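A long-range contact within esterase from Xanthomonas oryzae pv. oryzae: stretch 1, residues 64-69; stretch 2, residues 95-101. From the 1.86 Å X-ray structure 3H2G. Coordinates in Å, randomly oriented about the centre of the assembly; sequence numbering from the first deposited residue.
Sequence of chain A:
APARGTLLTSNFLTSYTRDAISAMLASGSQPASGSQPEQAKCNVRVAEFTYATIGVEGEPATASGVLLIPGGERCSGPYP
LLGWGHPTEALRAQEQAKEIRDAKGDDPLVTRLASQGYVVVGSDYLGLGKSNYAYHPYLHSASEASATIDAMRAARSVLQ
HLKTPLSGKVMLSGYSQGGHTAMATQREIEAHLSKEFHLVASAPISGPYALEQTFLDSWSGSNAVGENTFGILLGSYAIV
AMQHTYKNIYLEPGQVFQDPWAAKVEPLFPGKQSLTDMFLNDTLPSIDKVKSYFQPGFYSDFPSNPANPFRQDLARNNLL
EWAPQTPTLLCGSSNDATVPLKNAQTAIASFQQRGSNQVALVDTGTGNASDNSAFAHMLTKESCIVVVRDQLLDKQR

Stretch 1 (64-69) SGVLLI
Stretch 2 (95-101) EQAKEIR

Residues 64-69 form an extended strand segment (Val66 phi/psi -118/145), and residues 96-101 the first turns of a helix. Their axes approach to 7.6 Å, with N-to-C directions 47° apart; the register is set by Val66 and Ala97, whose CA atoms lie 4.8 Å apart. No hydrogen bond crosses the interface; 259 Å² is buried, both sides summed, and the closest contacts are van der Waals contacts centred on Val66, which has the largest covered area (76 Å²).

Glu95 (-121/124, chi1 m, chi2 t) is the N-cap residue. Its O accepts from Glu99 N at 3.1 Å, beginning the i to i+4 ladder, while its OE1 forms a salt bridge with Lys98 NZ at 2.9 Å. Gln96 (-56/-42, m, t) points its CB toward the strand, 4.0 Å from Val66 CG1; its O accepts from Ile100 N at 3.0 Å. Ala97 (-58/-47), its CB sideways to the strand, makes the closest contact: its CA lies 3.7 Å and its CB 3.8 Å from CG2 of Val66, which is rotamer p and directed toward the helix. Lys98 (m, t, t, p) and Glu99 (t, p) make no contact with the strand. Ile100 (-64/-40, m, t) points back toward it, its CD1 methyl making apolar contacts at 4.2 Å with the methyls Val66 CG2 and Leu68 CD2. Leu68 (m, t) leaves its backbone sideways, but its end comes nearer. Arg101 N closes the segment, donating to Ala97 O at 3.1 Å.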

# COMPACT_ATOMS: atom_id res chain seq x y z
N SER A 64 -5.92 1.26 -13.35
CA SER A 64 -6.29 -0.13 -13.53
C SER A 64 -6.40 -0.78 -12.15
O SER A 64 -6.04 -0.17 -11.14
CB SER A 64 -5.24 -0.86 -14.39
OG SER A 64 -3.94 -0.76 -13.82
N GLY A 65 -6.94 -1.99 -12.10
CA GLY A 65 -7.08 -2.65 -10.82
C GLY A 65 -7.25 -4.14 -10.94
O GLY A 65 -7.39 -4.67 -12.04
N VAL A 66 -7.22 -4.82 -9.80
CA VAL A 66 -7.38 -6.27 -9.76
C VAL A 66 -8.63 -6.57 -8.95
O VAL A 66 -8.95 -5.86 -7.99
CB VAL A 66 -6.15 -6.96 -9.12
CG1 VAL A 66 -5.91 -6.43 -7.71
CG2 VAL A 66 -6.36 -8.47 -9.09
N LEU A 67 -9.35 -7.61 -9.34
CA LEU A 67 -10.57 -8.01 -8.64
C LEU A 67 -10.54 -9.52 -8.48
O LEU A 67 -10.46 -10.26 -9.46
CB LEU A 67 -11.81 -7.60 -9.45
CG LEU A 67 -13.16 -8.19 -9.02
CD1 LEU A 67 -13.50 -7.75 -7.61
CD2 LEU A 67 -14.25 -7.73 -10.00
N LEU A 68 -10.60 -9.98 -7.23
CA LEU A 68 -10.60 -11.41 -6.93
C LEU A 68 -12.00 -11.76 -6.44
O LEU A 68 -12.50 -11.18 -5.48
CB LEU A 68 -9.56 -11.74 -5.86
CG LEU A 68 -8.13 -11.30 -6.20
CD1 LEU A 68 -7.18 -11.68 -5.05
CD2 LEU A 68 -7.68 -11.97 -7.49
N ILE A 69 -12.64 -12.71 -7.12
CA ILE A 69 -14.00 -13.12 -6.77
C ILE A 69 -14.07 -14.56 -6.28
O ILE A 69 -13.65 -15.48 -6.99
CB ILE A 69 -14.94 -12.97 -7.99
CG1 ILE A 69 -14.83 -11.56 -8.57
CG2 ILE A 69 -16.38 -13.28 -7.58
CD1 ILE A 69 -15.67 -11.34 -9.82
N GLU A 95 1.09 -4.61 -13.34
CA GLU A 95 -0.34 -4.76 -13.05
C GLU A 95 -0.50 -5.92 -12.07
O GLU A 95 -0.06 -7.04 -12.36
CB GLU A 95 -1.12 -5.08 -14.33
CG GLU A 95 -1.11 -3.98 -15.38
CD GLU A 95 -1.63 -4.48 -16.72
OE1 GLU A 95 -2.66 -5.18 -16.74
OE2 GLU A 95 -1.00 -4.16 -17.75
N GLN A 96 -1.12 -5.68 -10.92
CA GLN A 96 -1.31 -6.74 -9.93
C GLN A 96 -2.02 -7.97 -10.48
O GLN A 96 -1.65 -9.11 -10.17
CB GLN A 96 -2.10 -6.23 -8.74
CG GLN A 96 -1.45 -5.13 -7.94
CD GLN A 96 -2.36 -4.63 -6.84
OE1 GLN A 96 -2.46 -5.24 -5.77
NE2 GLN A 96 -3.05 -3.54 -7.11
N ALA A 97 -3.06 -7.75 -11.28
CA ALA A 97 -3.84 -8.85 -11.84
C ALA A 97 -2.99 -9.80 -12.67
O ALA A 97 -3.07 -11.02 -12.52
CB ALA A 97 -4.99 -8.30 -12.68
N LYS A 98 -2.16 -9.25 -13.55
CA LYS A 98 -1.31 -10.08 -14.39
C LYS A 98 -0.20 -10.75 -13.59
O LYS A 98 0.24 -11.85 -13.94
CB LYS A 98 -0.73 -9.24 -15.53
CG LYS A 98 -1.77 -8.90 -16.59
CD LYS A 98 -1.18 -8.23 -17.81
CE LYS A 98 -2.21 -8.10 -18.92
NZ LYS A 98 -3.39 -7.29 -18.53
N GLU A 99 0.24 -10.11 -12.51
CA GLU A 99 1.28 -10.68 -11.67
C GLU A 99 0.74 -11.93 -10.97
O GLU A 99 1.43 -12.95 -10.89
CB GLU A 99 1.75 -9.65 -10.63
CG GLU A 99 2.88 -10.11 -9.73
CD GLU A 99 4.10 -10.59 -10.50
OE1 GLU A 99 4.44 -9.97 -11.53
OE2 GLU A 99 4.72 -11.58 -10.06
N ILE A 100 -0.48 -11.85 -10.46
CA ILE A 100 -1.09 -13.00 -9.79
C ILE A 100 -1.25 -14.12 -10.81
O ILE A 100 -1.02 -15.29 -10.51
CB ILE A 100 -2.46 -12.63 -9.18
CG1 ILE A 100 -2.26 -11.62 -8.04
CG2 ILE A 100 -3.18 -13.88 -8.68
CD1 ILE A 100 -3.55 -11.16 -7.39
N ARG A 101 -1.64 -13.75 -12.02
CA ARG A 101 -1.82 -14.73 -13.08
C ARG A 101 -0.47 -15.40 -13.38
O ARG A 101 -0.39 -16.62 -13.51
CB ARG A 101 -2.37 -14.05 -14.34
CG ARG A 101 -2.97 -15.02 -15.35
CD ARG A 101 -2.02 -15.38 -16.47
NE ARG A 101 -2.03 -14.39 -17.54
CZ ARG A 101 -1.33 -13.26 -17.53
NH1 ARG A 101 -0.55 -12.97 -16.49
NH2 ARG A 101 -1.41 -12.41 -18.55